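Local structure of metallophosphoesterase (Sphaerobacter thermophilus, 3RQZ) at residues I59-N64 and W113-G118; V153-R158 and V166-P171; R44-V49 and Q92-H97; M4-I9 and F206-Q211. The protein binds two zinc ions in a calcineurin-like fold and probably acts as a metal-dependent phosphatase, as expected for the YfcE family of phosphoesterases. One frame throughout, in Å; residues are numbered along the deposited sequence.

Contact 1 (I59-N64 and W113-G118)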
loop_
_atom_site.group_PDB
_atom_site.type_symbol
_atom_site.label_atom_id
_atom_site.label_comp_id
_atom_site.label_asym_id
_atom_site.label_seq_id
_atom_site.Cartn_x
_atom_site.Cartn_y
_atom_site.Cartn_z
ATOM N N ILE A 59 1.104 7.789 -10.555
ATOM C CA ILE A 59 1.217 7.891 -9.100
ATOM C C ILE A 59 1.847 6.600 -8.580
ATOM O O ILE A 59 1.244 5.537 -8.656
ATOM C CB ILE A 59 -0.159 8.150 -8.394
ATOM C CG1 ILE A 59 -0.815 9.456 -8.871
ATOM C CG2 ILE A 59 0.002 8.191 -6.831
ATOM C CD1 ILE A 59 -0.235 10.673 -8.235
ATOM N N SER A 60 3.078 6.695 -8.097
ATOM C CA SER A 60 3.784 5.552 -7.523
ATOM C C SER A 60 4.787 6.148 -6.541
ATOM O O SER A 60 5.792 6.741 -6.950
ATOM C CB SER A 60 4.531 4.765 -8.620
ATOM O OG SER A 60 5.201 3.614 -8.084
ATOM N N VAL A 61 4.498 6.046 -5.243
ATOM C CA VAL A 61 5.335 6.687 -4.266
ATOM C C VAL A 61 6.114 5.596 -3.488
ATOM O O VAL A 61 5.715 4.439 -3.472
ATOM C CB VAL A 61 4.508 7.673 -3.327
ATOM C CG1 VAL A 61 3.863 8.831 -4.162
ATOM C CG2 VAL A 61 3.437 6.938 -2.533
ATOM N N ILE A 62 7.251 5.966 -2.907
ATOM C CA ILE A 62 8.143 5.011 -2.284
ATOM C C ILE A 62 7.592 4.714 -0.889
ATOM O O ILE A 62 7.005 5.609 -0.246
ATOM C CB ILE A 62 9.593 5.581 -2.220
ATOM C CG1 ILE A 62 10.568 4.542 -1.714
ATOM C CG2 ILE A 62 9.713 6.837 -1.312
ATOM C CD1 ILE A 62 11.648 4.247 -2.678
ATOM N N GLY A 63 7.726 3.457 -0.449
ATOM C CA GLY A 63 7.426 3.072 0.945
ATOM C C GLY A 63 8.703 2.888 1.759
ATOM O O GLY A 63 9.818 2.929 1.200
ATOM N N ASN A 64 8.568 2.693 3.076
ATOM C CA ASN A 64 9.763 2.527 3.923
ATOM C C ASN A 64 10.547 1.247 3.584
ATOM O O ASN A 64 11.800 1.221 3.633
ATOM C CB ASN A 64 9.390 2.584 5.426
ATOM C CG ASN A 64 8.270 1.602 5.795
ATOM O OD1 ASN A 64 7.184 1.638 5.218
ATOM N ND2 ASN A 64 8.523 0.754 6.791
ATOM N N TRP A 113 -5.831 15.711 -5.048
ATOM C CA TRP A 113 -5.267 14.675 -4.167
ATOM C C TRP A 113 -3.790 14.772 -3.859
ATOM O O TRP A 113 -3.020 15.234 -4.662
ATOM C CB TRP A 113 -5.608 13.256 -4.653
ATOM C CG TRP A 113 -5.422 13.050 -6.113
ATOM C CD1 TRP A 113 -4.269 12.703 -6.755
ATOM C CD2 TRP A 113 -6.442 13.160 -7.128
ATOM N NE1 TRP A 113 -4.503 12.599 -8.125
ATOM C CE2 TRP A 113 -5.829 12.869 -8.372
ATOM C CE3 TRP A 113 -7.803 13.493 -7.103
ATOM C CZ2 TRP A 113 -6.538 12.893 -9.590
ATOM C CZ3 TRP A 113 -8.516 13.514 -8.314
ATOM C CH2 TRP A 113 -7.874 13.209 -9.540
ATOM N N THR A 114 -3.431 14.321 -2.656
ATOM C CA THR A 114 -2.062 14.194 -2.223
ATOM C C THR A 114 -1.918 12.720 -1.915
ATOM O O THR A 114 -2.872 12.100 -1.371
ATOM C CB THR A 114 -1.802 15.040 -0.951
ATOM O OG1 THR A 114 -2.012 16.429 -1.263
ATOM C CG2 THR A 114 -0.373 14.812 -0.431
ATOM N N VAL A 115 -0.765 12.134 -2.283
ATOM C CA VAL A 115 -0.541 10.696 -2.064
ATOM C C VAL A 115 0.850 10.486 -1.444
ATOM O O VAL A 115 1.859 11.007 -1.970
ATOM C CB VAL A 115 -0.617 9.896 -3.389
ATOM C CG1 VAL A 115 -0.327 8.361 -3.092
ATOM C CG2 VAL A 115 -1.983 10.104 -4.082
ATOM N N VAL A 116 0.884 9.778 -0.313
ATOM C CA VAL A 116 2.106 9.439 0.416
ATOM C C VAL A 116 1.954 8.011 0.955
ATOM O O VAL A 116 0.854 7.441 1.016
ATOM C CB VAL A 116 2.363 10.384 1.639
ATOM C CG1 VAL A 116 2.735 11.823 1.175
ATOM C CG2 VAL A 116 1.108 10.428 2.578
ATOM N N HIS A 117 3.071 7.419 1.351
ATOM C CA HIS A 117 3.011 6.104 1.910
ATOM C C HIS A 117 2.486 6.132 3.346
ATOM O O HIS A 117 1.692 5.286 3.741
ATOM C CB HIS A 117 4.410 5.479 1.913
ATOM C CG HIS A 117 4.428 4.110 2.506
ATOM N ND1 HIS A 117 3.803 3.046 1.895
ATOM C CD2 HIS A 117 4.968 3.629 3.656
ATOM C CE1 HIS A 117 3.956 1.964 2.644
ATOM N NE2 HIS A 117 4.666 2.291 3.714
ATOM N N GLY A 118 2.986 7.065 4.134
ATOM C CA GLY A 118 2.713 7.078 5.577
ATOM C C GLY A 118 1.822 8.250 5.956
ATOM O O GLY A 118 0.625 8.088 6.199
HETATM O O HOH W 1 5.692 7.984 0.485
#
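Ile59 meets Val115 with its CG2 methyl, which reaches CG1 of that valine at 3.8 Å and lies about as near to its CB and CG2, so one branch covers the valine side chain. CG2 stands anti to the backbone N (CG1 has chi1 -60°), which carries the methyl across the gap between the two sheets, where Met108 of strand 107-110 and Trp33 of strand 31-34 add further apolar surface. Val61 faces the gap again: CG1 packs on the carbonyl oxygen of Val115 at 3.7 Å, while CG2 reaches toward Val115 CG1 and the peptide between Val116 and His117. From Ile62 to Gly63 the chains draw together. The carbonyl O of Ile62 lies 3.4 Å from His117 CB, and a water joins the backbones, donating to Ile62 O and accepting from His117 N, 2.8 Å each. Gly63 then lays its CA over one face of the His117 imidazole, 3.6 Å from the ring centroid and 14° off the normal, a CH-pi contact. The ring itself is held at ND1 by Leu35 O. Asn64, at the start of helix 64-69, lies beside the ring with its side chain about 3 Å from a zinc ion. Zinc ligands Asp11, Asp37 and His150 touch His117. Loops after strands of two facing sheets thus converge on a dinuclear metal centre, as is typical of the calcineurin-like metallophosphoesterase fold, with Gly63-Asn64 in its Gly-Asn-His-Asp motif.

Contact 2 (V153-R158 and V166-P171)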
loop_
_atom_site.group_PDB
_atom_site.type_symbol
_atom_site.label_atom_id
_atom_site.label_comp_id
_atom_site.label_asym_id
_atom_site.label_seq_id
_atom_site.Cartn_x
_atom_site.Cartn_y
_atom_site.Cartn_z
ATOM N N VAL A 153 -4.175 -1.451 6.980
ATOM C CA VAL A 153 -5.579 -1.523 7.384
ATOM C C VAL A 153 -6.347 -0.452 6.621
ATOM O O VAL A 153 -5.974 0.726 6.665
ATOM C CB VAL A 153 -5.742 -1.374 8.923
ATOM C CG1 VAL A 153 -7.262 -1.434 9.355
ATOM C CG2 VAL A 153 -4.946 -2.485 9.693
ATOM N N PRO A 154 -7.418 -0.845 5.908
ATOM C CA PRO A 154 -8.165 0.212 5.240
ATOM C C PRO A 154 -8.840 1.133 6.258
ATOM O O PRO A 154 -9.195 0.702 7.358
ATOM C CB PRO A 154 -9.178 -0.548 4.357
ATOM C CG PRO A 154 -9.349 -1.858 5.032
ATOM C CD PRO A 154 -8.005 -2.179 5.674
ATOM N N LEU A 155 -9.007 2.401 5.885
ATOM C CA LEU A 155 -9.387 3.443 6.828
ATOM C C LEU A 155 -9.905 4.650 6.052
ATOM O O LEU A 155 -9.453 4.916 4.928
ATOM C CB LEU A 155 -8.147 3.874 7.650
ATOM C CG LEU A 155 -8.254 5.036 8.645
ATOM C CD1 LEU A 155 -7.476 4.764 9.946
ATOM C CD2 LEU A 155 -7.785 6.372 8.033
ATOM N N TYR A 156 -10.854 5.372 6.651
ATOM C CA TYR A 156 -11.173 6.714 6.220
ATOM C C TYR A 156 -11.577 7.576 7.419
ATOM O O TYR A 156 -12.207 7.100 8.372
ATOM C CB TYR A 156 -12.245 6.745 5.102
ATOM C CG TYR A 156 -13.630 6.229 5.466
ATOM C CD1 TYR A 156 -13.985 4.900 5.206
ATOM C CD2 TYR A 156 -14.587 7.074 6.043
ATOM C CE1 TYR A 156 -15.246 4.418 5.539
ATOM C CE2 TYR A 156 -15.873 6.615 6.364
ATOM C CZ TYR A 156 -16.191 5.286 6.103
ATOM O OH TYR A 156 -17.426 4.805 6.418
ATOM N N ILE A 157 -11.193 8.844 7.375
ATOM C CA ILE A 157 -11.656 9.809 8.392
ATOM C C ILE A 157 -11.855 11.169 7.715
ATOM O O ILE A 157 -11.053 11.542 6.878
ATOM C CB ILE A 157 -10.650 9.897 9.570
ATOM C CG1 ILE A 157 -11.224 10.721 10.727
ATOM C CG2 ILE A 157 -9.250 10.421 9.080
ATOM C CD1 ILE A 157 -10.430 10.523 12.058
ATOM N N ARG A 158 -12.951 11.864 8.036
ATOM C CA ARG A 158 -13.141 13.251 7.586
ATOM C C ARG A 158 -12.449 14.261 8.529
ATOM O O ARG A 158 -12.181 13.975 9.696
ATOM C CB ARG A 158 -14.628 13.588 7.383
ATOM C CG ARG A 158 -14.858 14.812 6.489
ATOM C CD ARG A 158 -16.271 14.905 5.936
ATOM N NE ARG A 158 -17.244 14.396 6.886
ATOM C CZ ARG A 158 -18.134 15.140 7.525
ATOM N NH1 ARG A 158 -18.968 14.565 8.391
ATOM N NH2 ARG A 158 -18.211 16.455 7.289
ATOM N N VAL A 166 -13.116 12.183 16.779
ATOM C CA VAL A 166 -13.967 11.040 16.419
ATOM C C VAL A 166 -13.095 9.965 15.759
ATOM O O VAL A 166 -12.311 10.264 14.841
ATOM C CB VAL A 166 -15.130 11.488 15.479
ATOM C CG1 VAL A 166 -15.942 10.287 14.995
ATOM C CG2 VAL A 166 -16.048 12.481 16.214
ATOM N N ALA A 167 -13.208 8.730 16.249
ATOM C CA ALA A 167 -12.441 7.602 15.716
ATOM C C ALA A 167 -12.572 7.446 14.172
ATOM O O ALA A 167 -13.657 7.700 13.617
ATOM C CB ALA A 167 -12.859 6.296 16.448
ATOM N N PRO A 168 -11.470 7.053 13.472
ATOM C CA PRO A 168 -11.558 6.774 12.021
ATOM C C PRO A 168 -12.402 5.532 11.761
ATOM O O PRO A 168 -12.610 4.743 12.668
ATOM C CB PRO A 168 -10.121 6.467 11.600
ATOM C CG PRO A 168 -9.281 6.519 12.815
ATOM C CD PRO A 168 -10.087 6.950 13.992
ATOM N N HIS A 169 -12.846 5.350 10.526
ATOM C CA HIS A 169 -13.752 4.264 10.177
ATOM C C HIS A 169 -12.961 3.174 9.493
ATOM O O HIS A 169 -12.085 3.464 8.697
ATOM C CB HIS A 169 -14.841 4.775 9.223
ATOM C CG HIS A 169 -15.644 5.914 9.769
ATOM N ND1 HIS A 169 -16.888 5.738 10.329
ATOM C CD2 HIS A 169 -15.385 7.247 9.835
ATOM C CE1 HIS A 169 -17.363 6.909 10.723
ATOM N NE2 HIS A 169 -16.468 7.839 10.442
ATOM N N HIS A 170 -13.282 1.919 9.806
ATOM C CA HIS A 170 -12.723 0.776 9.105
ATOM C C HIS A 170 -13.782 0.295 8.115
ATOM O O HIS A 170 -14.773 -0.305 8.522
ATOM C CB HIS A 170 -12.380 -0.345 10.108
ATOM C CG HIS A 170 -11.891 -1.608 9.462
ATOM N ND1 HIS A 170 -12.711 -2.692 9.234
ATOM C CD2 HIS A 170 -10.665 -1.969 9.018
ATOM C CE1 HIS A 170 -12.014 -3.665 8.671
ATOM N NE2 HIS A 170 -10.770 -3.248 8.519
ATOM N N PRO A 171 -13.596 0.570 6.812
ATOM C CA PRO A 171 -14.628 0.192 5.840
ATOM C C PRO A 171 -14.733 -1.320 5.658
ATOM O O PRO A 171 -13.728 -2.052 5.778
ATOM C CB PRO A 171 -14.145 0.847 4.534
ATOM C CG PRO A 171 -12.635 0.917 4.701
ATOM C CD PRO A 171 -12.389 1.137 6.168
#
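The carbonyl oxygen of Tyr156 accepts the N-H of His169 at 2.8 Å, nearly straight at 173°, and His169 O takes the N-H of Tyr156 in return at 3.1 Å. This pair makes a single antiparallel bridge that lays the irregular segment 166-171 along the outer edge of strand 154-158, the last strand of its five-stranded mixed sheet; Leu155 and Ile157 bond strand 184-188 on the other side. His169 O also receives the CA-H of Leu155, at 3.3 Å. Flanking the bridge, the side chains pack on both sides of the strand. Leu155 CD1 reaches Pro168 CB at 3.6 Å, and Ile157 sets its CB against the same proline carbon while its CD1 extends to Val166 O. Pro171 packs near the start of the strand, its CG on Pro154 CB and its CB at the edge of the Tyr156 ring, in plane. His170 comes edge-on to Val153, with CD2 3.5 Å from CG1, and is fixed at NE2 by Asp196. Tyr156 OH bonds Glu175 and His169 NE2 bonds Glu161, so both rings are tethered beyond the bridge. Their planes are near parallel but slid apart, and overlap is slight; what lies over the tyrosine face is His169 CB, 3.6 Å from the centroid and displaced toward the CZ rim.

Contact 3 (R44-V49 and Q92-H97)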
loop_
_atom_site.group_PDB
_atom_site.type_symbol
_atom_site.label_atom_id
_atom_site.label_comp_id
_atom_site.label_asym_id
_atom_site.label_seq_id
_atom_site.Cartn_x
_atom_site.Cartn_y
_atom_site.Cartn_z
ATOM N N ARG A 44 8.097 -12.478 -3.970
ATOM C CA ARG A 44 8.230 -12.089 -5.380
ATOM C C ARG A 44 8.512 -10.603 -5.555
ATOM O O ARG A 44 7.756 -9.908 -6.248
ATOM C CB ARG A 44 6.985 -12.519 -6.204
ATOM C CG ARG A 44 6.780 -14.056 -6.381
ATOM C CD ARG A 44 7.877 -14.715 -7.235
ATOM N NE ARG A 44 7.717 -16.176 -7.379
ATOM C CZ ARG A 44 8.310 -17.090 -6.618
ATOM N NH1 ARG A 44 9.087 -16.711 -5.606
ATOM N NH2 ARG A 44 8.101 -18.394 -6.852
ATOM N N PRO A 45 9.598 -10.096 -4.936
ATOM C CA PRO A 45 9.843 -8.644 -5.072
ATOM C C PRO A 45 10.128 -8.171 -6.496
ATOM O O PRO A 45 9.624 -7.098 -6.882
ATOM C CB PRO A 45 11.036 -8.383 -4.131
ATOM C CG PRO A 45 11.690 -9.773 -3.970
ATOM C CD PRO A 45 10.556 -10.738 -4.019
ATOM N N ARG A 46 10.891 -8.933 -7.294
ATOM C CA ARG A 46 11.197 -8.468 -8.653
ATOM C C ARG A 46 9.931 -8.333 -9.477
ATOM O O ARG A 46 9.708 -7.319 -10.143
ATOM C CB ARG A 46 12.162 -9.418 -9.362
ATOM C CG ARG A 46 13.563 -9.354 -8.802
ATOM C CD ARG A 46 14.559 -10.110 -9.721
ATOM N NE ARG A 46 14.221 -11.529 -9.765
ATOM C CZ ARG A 46 14.683 -12.448 -8.912
ATOM N NH1 ARG A 46 15.548 -12.113 -7.956
ATOM N NH2 ARG A 46 14.297 -13.718 -9.024
ATOM N N GLU A 47 9.109 -9.381 -9.433
ATOM C CA GLU A 47 7.909 -9.442 -10.263
ATOM C C GLU A 47 6.922 -8.320 -9.868
ATOM O O GLU A 47 6.260 -7.719 -10.740
ATOM C CB GLU A 47 7.262 -10.841 -10.128
ATOM C CG GLU A 47 8.079 -12.001 -10.706
ATOM C CD GLU A 47 9.142 -12.571 -9.746
ATOM O OE1 GLU A 47 9.353 -12.056 -8.617
ATOM O OE2 GLU A 47 9.803 -13.541 -10.134
ATOM N N CYS A 48 6.839 -8.009 -8.569
ATOM C CA CYS A 48 5.932 -6.961 -8.125
ATOM C C CYS A 48 6.441 -5.585 -8.553
ATOM O O CYS A 48 5.641 -4.755 -8.990
ATOM C CB CYS A 48 5.617 -7.030 -6.621
ATOM S SG CYS A 48 4.630 -8.478 -6.166
ATOM N N VAL A 49 7.758 -5.350 -8.481
ATOM C CA VAL A 49 8.307 -4.081 -8.961
ATOM C C VAL A 49 8.075 -3.928 -10.468
ATOM O O VAL A 49 7.706 -2.851 -10.947
ATOM C CB VAL A 49 9.845 -3.943 -8.660
ATOM C CG1 VAL A 49 10.465 -2.764 -9.431
ATOM C CG2 VAL A 49 10.082 -3.788 -7.189
ATOM N N GLN A 92 17.529 -9.766 -3.942
ATOM C CA GLN A 92 16.716 -10.158 -5.087
ATOM C C GLN A 92 16.683 -9.078 -6.171
ATOM O O GLN A 92 16.466 -9.381 -7.332
ATOM C CB GLN A 92 15.282 -10.493 -4.662
ATOM C CG GLN A 92 15.156 -11.541 -3.522
ATOM C CD GLN A 92 16.066 -12.732 -3.685
ATOM O OE1 GLN A 92 16.953 -12.988 -2.841
ATOM N NE2 GLN A 92 15.879 -13.466 -4.776
ATOM N N LEU A 93 16.898 -7.831 -5.775
ATOM C CA LEU A 93 16.724 -6.696 -6.664
ATOM C C LEU A 93 17.913 -6.533 -7.619
ATOM O O LEU A 93 19.080 -6.553 -7.208
ATOM C CB LEU A 93 16.479 -5.426 -5.848
ATOM C CG LEU A 93 15.301 -5.509 -4.877
ATOM C CD1 LEU A 93 15.136 -4.168 -4.120
ATOM C CD2 LEU A 93 13.981 -5.943 -5.571
ATOM N N GLN A 94 17.606 -6.428 -8.903
ATOM C CA GLN A 94 18.637 -6.190 -9.923
ATOM C C GLN A 94 18.684 -4.691 -10.284
ATOM O O GLN A 94 17.876 -3.919 -9.749
ATOM C CB GLN A 94 18.326 -7.073 -11.119
ATOM C CG GLN A 94 18.398 -8.546 -10.742
ATOM C CD GLN A 94 17.864 -9.438 -11.825
ATOM O OE1 GLN A 94 16.783 -9.187 -12.376
ATOM N NE2 GLN A 94 18.620 -10.492 -12.152
ATOM N N ALA A 95 19.600 -4.280 -11.174
ATOM C CA ALA A 95 19.796 -2.851 -11.462
ATOM C C ALA A 95 18.494 -2.112 -11.813
ATOM O O ALA A 95 18.215 -1.057 -11.270
ATOM C CB ALA A 95 20.879 -2.630 -12.562
ATOM N N GLU A 96 17.693 -2.703 -12.690
ATOM C CA GLU A 96 16.481 -2.055 -13.177
ATOM C C GLU A 96 15.457 -1.801 -12.057
ATOM O O GLU A 96 14.779 -0.774 -12.073
ATOM C CB GLU A 96 15.848 -2.888 -14.303
ATOM C CG GLU A 96 15.211 -4.201 -13.782
ATOM C CD GLU A 96 14.602 -5.047 -14.869
ATOM O OE1 GLU A 96 15.075 -6.213 -15.051
ATOM O OE2 GLU A 96 13.650 -4.547 -15.533
ATOM N N HIS A 97 15.346 -2.740 -11.101
ATOM C CA HIS A 97 14.434 -2.598 -9.965
ATOM C C HIS A 97 14.937 -1.550 -9.005
ATOM O O HIS A 97 14.141 -0.748 -8.505
ATOM C CB HIS A 97 14.257 -3.908 -9.196
ATOM C CG HIS A 97 13.989 -5.073 -10.080
ATOM N ND1 HIS A 97 14.943 -6.029 -10.345
ATOM C CD2 HIS A 97 12.907 -5.391 -10.829
ATOM C CE1 HIS A 97 14.453 -6.906 -11.201
ATOM N NE2 HIS A 97 13.216 -6.548 -11.503
#
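Arg46 lays the aliphatic part of its side chain over one face of the His97 imidazole, its CG 3.9 Å from the ring centroid and 28° off the normal in a CH-pi contact, its CD 3.5 Å from CE1. The opposite face is covered by CG of Glu96. Beyond CD the arginine bends (chi3 -64°), turning NE back from the extended course, and the guanidinium reaches the chain just before helix 95-103. There NH1 donates to Gln92 O at 2.9 Å, 169° at the hydrogen; the oxygen lies in the guanidinium plane, and the donor comes onto one of its lone pairs. The imidazole is gripped at both nitrogens: Gln94 N donates to ND1 in the ring plane, at 3.1 Å, and NE2 bonds Glu50 one turn along the first helix. Both bonds fix the ring's rotation, and that to Glu50 ties the two helices. Val49 CG1 approaches the ring edge at CD2, in its plane, 3.8 Å away. Apolar contact continues beside the arginine, at Pro45, whose CG packs on Gln92 CB at 3.7 Å and whose CB packs on Leu93 CD2. Leu93 in turn rests on Leu98 and Leu101, and Pro45 on Ala14 and Val39. The contact joins the N-terminal ends of helices 45-55 and 95-103 on the helical flank of the fold; the bond from Gln94, the N-cap residue, to the side chain three residues on is one of the two of a capping box.

Contact 4 (M4-I9 and F206-Q211)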
loop_
_atom_site.group_PDB
_atom_site.type_symbol
_atom_site.label_atom_id
_atom_site.label_comp_id
_atom_site.label_asym_id
_atom_site.label_seq_id
_atom_site.Cartn_x
_atom_site.Cartn_y
_atom_site.Cartn_z
HETATM N N MSE A 4 -13.459 8.787 -14.650
HETATM C CA MSE A 4 -12.418 7.765 -14.607
HETATM C C MSE A 4 -12.605 6.817 -13.433
HETATM O O MSE A 4 -13.122 7.210 -12.404
HETATM C CB MSE A 4 -11.032 8.395 -14.544
HETATM C CG MSE A 4 -10.609 9.004 -15.864
HETATM SE SE MSE A 4 -8.878 9.762 -15.694
HETATM C CE MSE A 4 -9.123 10.812 -14.055
ATOM N N ARG A 5 -12.151 5.586 -13.599
ATOM C CA ARG A 5 -12.165 4.601 -12.521
ATOM C C ARG A 5 -10.722 4.211 -12.189
ATOM O O ARG A 5 -10.020 3.700 -13.047
ATOM C CB ARG A 5 -12.981 3.402 -12.980
ATOM C CG ARG A 5 -13.548 2.554 -11.863
ATOM C CD ARG A 5 -14.621 1.576 -12.384
ATOM N NE ARG A 5 -14.837 0.546 -11.370
ATOM C CZ ARG A 5 -14.147 -0.593 -11.282
ATOM N NH1 ARG A 5 -14.391 -1.445 -10.296
ATOM N NH2 ARG A 5 -13.220 -0.896 -12.174
ATOM N N ILE A 6 -10.291 4.451 -10.949
ATOM C CA ILE A 6 -8.874 4.369 -10.564
ATOM C C ILE A 6 -8.645 3.342 -9.477
ATOM O O ILE A 6 -9.298 3.391 -8.437
ATOM C CB ILE A 6 -8.341 5.729 -10.046
ATOM C CG1 ILE A 6 -8.490 6.788 -11.135
ATOM C CG2 ILE A 6 -6.866 5.594 -9.564
ATOM C CD1 ILE A 6 -8.242 8.178 -10.668
ATOM N N LEU A 7 -7.734 2.405 -9.733
ATOM C CA LEU A 7 -7.363 1.409 -8.740
ATOM C C LEU A 7 -6.279 1.977 -7.823
ATOM O O LEU A 7 -5.242 2.387 -8.281
ATOM C CB LEU A 7 -6.919 0.101 -9.434
ATOM C CG LEU A 7 -6.255 -0.965 -8.544
ATOM C CD1 LEU A 7 -7.213 -1.499 -7.462
ATOM C CD2 LEU A 7 -5.733 -2.134 -9.361
ATOM N N ILE A 8 -6.533 1.995 -6.526
ATOM C CA ILE A 8 -5.547 2.455 -5.559
ATOM C C ILE A 8 -5.069 1.280 -4.725
ATOM O O ILE A 8 -5.880 0.591 -4.094
ATOM C CB ILE A 8 -6.109 3.577 -4.641
ATOM C CG1 ILE A 8 -6.647 4.744 -5.510
ATOM C CG2 ILE A 8 -5.008 4.047 -3.633
ATOM C CD1 ILE A 8 -7.182 5.925 -4.713
ATOM N N ILE A 9 -3.754 1.049 -4.724
ATOM C CA ILE A 9 -3.170 -0.075 -3.999
ATOM C C ILE A 9 -2.002 0.380 -3.139
ATOM O O ILE A 9 -1.346 1.412 -3.419
ATOM C CB ILE A 9 -2.680 -1.259 -4.953
ATOM C CG1 ILE A 9 -1.623 -0.765 -5.983
ATOM C CG2 ILE A 9 -3.890 -1.951 -5.617
ATOM C CD1 ILE A 9 -1.044 -1.861 -6.892
ATOM N N PHE A 206 -11.352 4.469 -6.817
ATOM C CA PHE A 206 -11.642 5.903 -6.692
ATOM C C PHE A 206 -12.233 6.348 -8.019
ATOM O O PHE A 206 -11.646 6.076 -9.081
ATOM C CB PHE A 206 -10.335 6.635 -6.357
ATOM C CG PHE A 206 -10.439 8.144 -6.265
ATOM C CD1 PHE A 206 -11.586 8.772 -5.761
ATOM C CD2 PHE A 206 -9.358 8.940 -6.663
ATOM C CE1 PHE A 206 -11.680 10.197 -5.689
ATOM C CE2 PHE A 206 -9.436 10.371 -6.603
ATOM C CZ PHE A 206 -10.601 10.990 -6.094
ATOM N N GLU A 207 -13.403 6.990 -7.950
ATOM C CA GLU A 207 -14.066 7.568 -9.106
ATOM C C GLU A 207 -14.249 9.058 -8.845
ATOM O O GLU A 207 -15.269 9.475 -8.281
ATOM C CB GLU A 207 -15.434 6.900 -9.343
ATOM C CG GLU A 207 -15.303 5.442 -9.726
ATOM C CD GLU A 207 -16.602 4.695 -9.619
ATOM O OE1 GLU A 207 -17.026 4.376 -8.496
ATOM O OE2 GLU A 207 -17.204 4.424 -10.661
ATOM N N PRO A 208 -13.260 9.865 -9.254
ATOM C CA PRO A 208 -13.259 11.269 -8.893
ATOM C C PRO A 208 -14.470 12.013 -9.441
ATOM O O PRO A 208 -14.979 12.900 -8.762
ATOM C CB PRO A 208 -11.958 11.820 -9.515
ATOM C CG PRO A 208 -11.369 10.716 -10.318
ATOM C CD PRO A 208 -12.037 9.447 -9.964
ATOM N N ASP A 209 -14.943 11.654 -10.637
ATOM C CA ASP A 209 -16.080 12.364 -11.231
ATOM C C ASP A 209 -17.357 12.102 -10.425
ATOM O O ASP A 209 -18.233 12.961 -10.354
ATOM C CB ASP A 209 -16.292 11.982 -12.708
ATOM C CG ASP A 209 -17.483 12.726 -13.350
ATOM O OD1 ASP A 209 -17.333 13.908 -13.717
ATOM O OD2 ASP A 209 -18.582 12.131 -13.474
ATOM N N ALA A 210 -17.470 10.912 -9.835
ATOM C CA ALA A 210 -18.647 10.584 -9.035
ATOM C C ALA A 210 -18.430 10.960 -7.575
ATOM O O ALA A 210 -19.335 10.812 -6.766
ATOM C CB ALA A 210 -18.999 9.093 -9.164
ATOM N N GLN A 211 -17.222 11.426 -7.250
ATOM C CA GLN A 211 -16.803 11.772 -5.873
ATOM C C GLN A 211 -17.011 10.637 -4.881
ATOM O O GLN A 211 -17.574 10.823 -3.804
ATOM C CB GLN A 211 -17.473 13.053 -5.395
ATOM C CG GLN A 211 -17.149 14.211 -6.302
ATOM C CD GLN A 211 -17.773 15.477 -5.838
ATOM O OE1 GLN A 211 -17.148 16.257 -5.119
ATOM N NE2 GLN A 211 -19.027 15.696 -6.232
HETATM O O HOH W 2 -14.935 9.193 -12.135
#
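Phe206 and Ile6 form an antiparallel hydrogen-bonded pair that joins strand 201-207 to strand 6-9 in the middle of the six-stranded mixed sheet of the calcineurin-like fold. The bonds are Ile6 N to Phe206 O and Phe206 N to Ile6 O, both 2.8 Å. The inner side is tightly packed. Ile8 CD1 sits on Phe206 CB at 3.6 Å, and Ile6 CD1 meets the ring at CD2 and Pro208 at CG, crossing the proline at about a right angle. Pro208 CD lies over the centre of one face of the Phe206 ring, and Phe147 of the facing sheet meets the same ring. The outer side is looser. Arg5 and Glu207 run side by side, pointing the same way, CG to CG 4.0 Å, yet Arg5 NE stays 4.6 Å from Glu207 OE2, beyond a salt bridge. The guanidinium instead donates to the carbonyls of Ala26 and Arg28. At the solvent end, selenomethionine Met4 only brushes Pro208, CE to CG 4.4 Å, while its carbonyl O is shared: Glu207 CA offers a C-H to it at 3.4 Å, and a water donates to it at 2.7 Å and accepts from Asp209 N.

How the contacts relate
From the N terminus, strand 6-9 is laid down first, and its partner arrives nearly two hundred residues later, so contact 4 closes the widest loop and holds the other three contacts inside it. Helix 45-55 then leads into strand 59-60; contact 3 awaits residues 92-97 and contact 1 residues 113-118, and the two cross along the chain. Contact 2 opens after both have closed and shuts a short loop around helix 159-163. Contact 4 builds one sheet, contact 1 bridges the two sheets, contact 2 edges the second, and contact 3 packs helices together. Contacts 1 and 4 touch where Trp113 CE3 meets Phe206 CE2 at 3.6 Å; contacts 2 and 3 lie on opposite sides of the chain's centre.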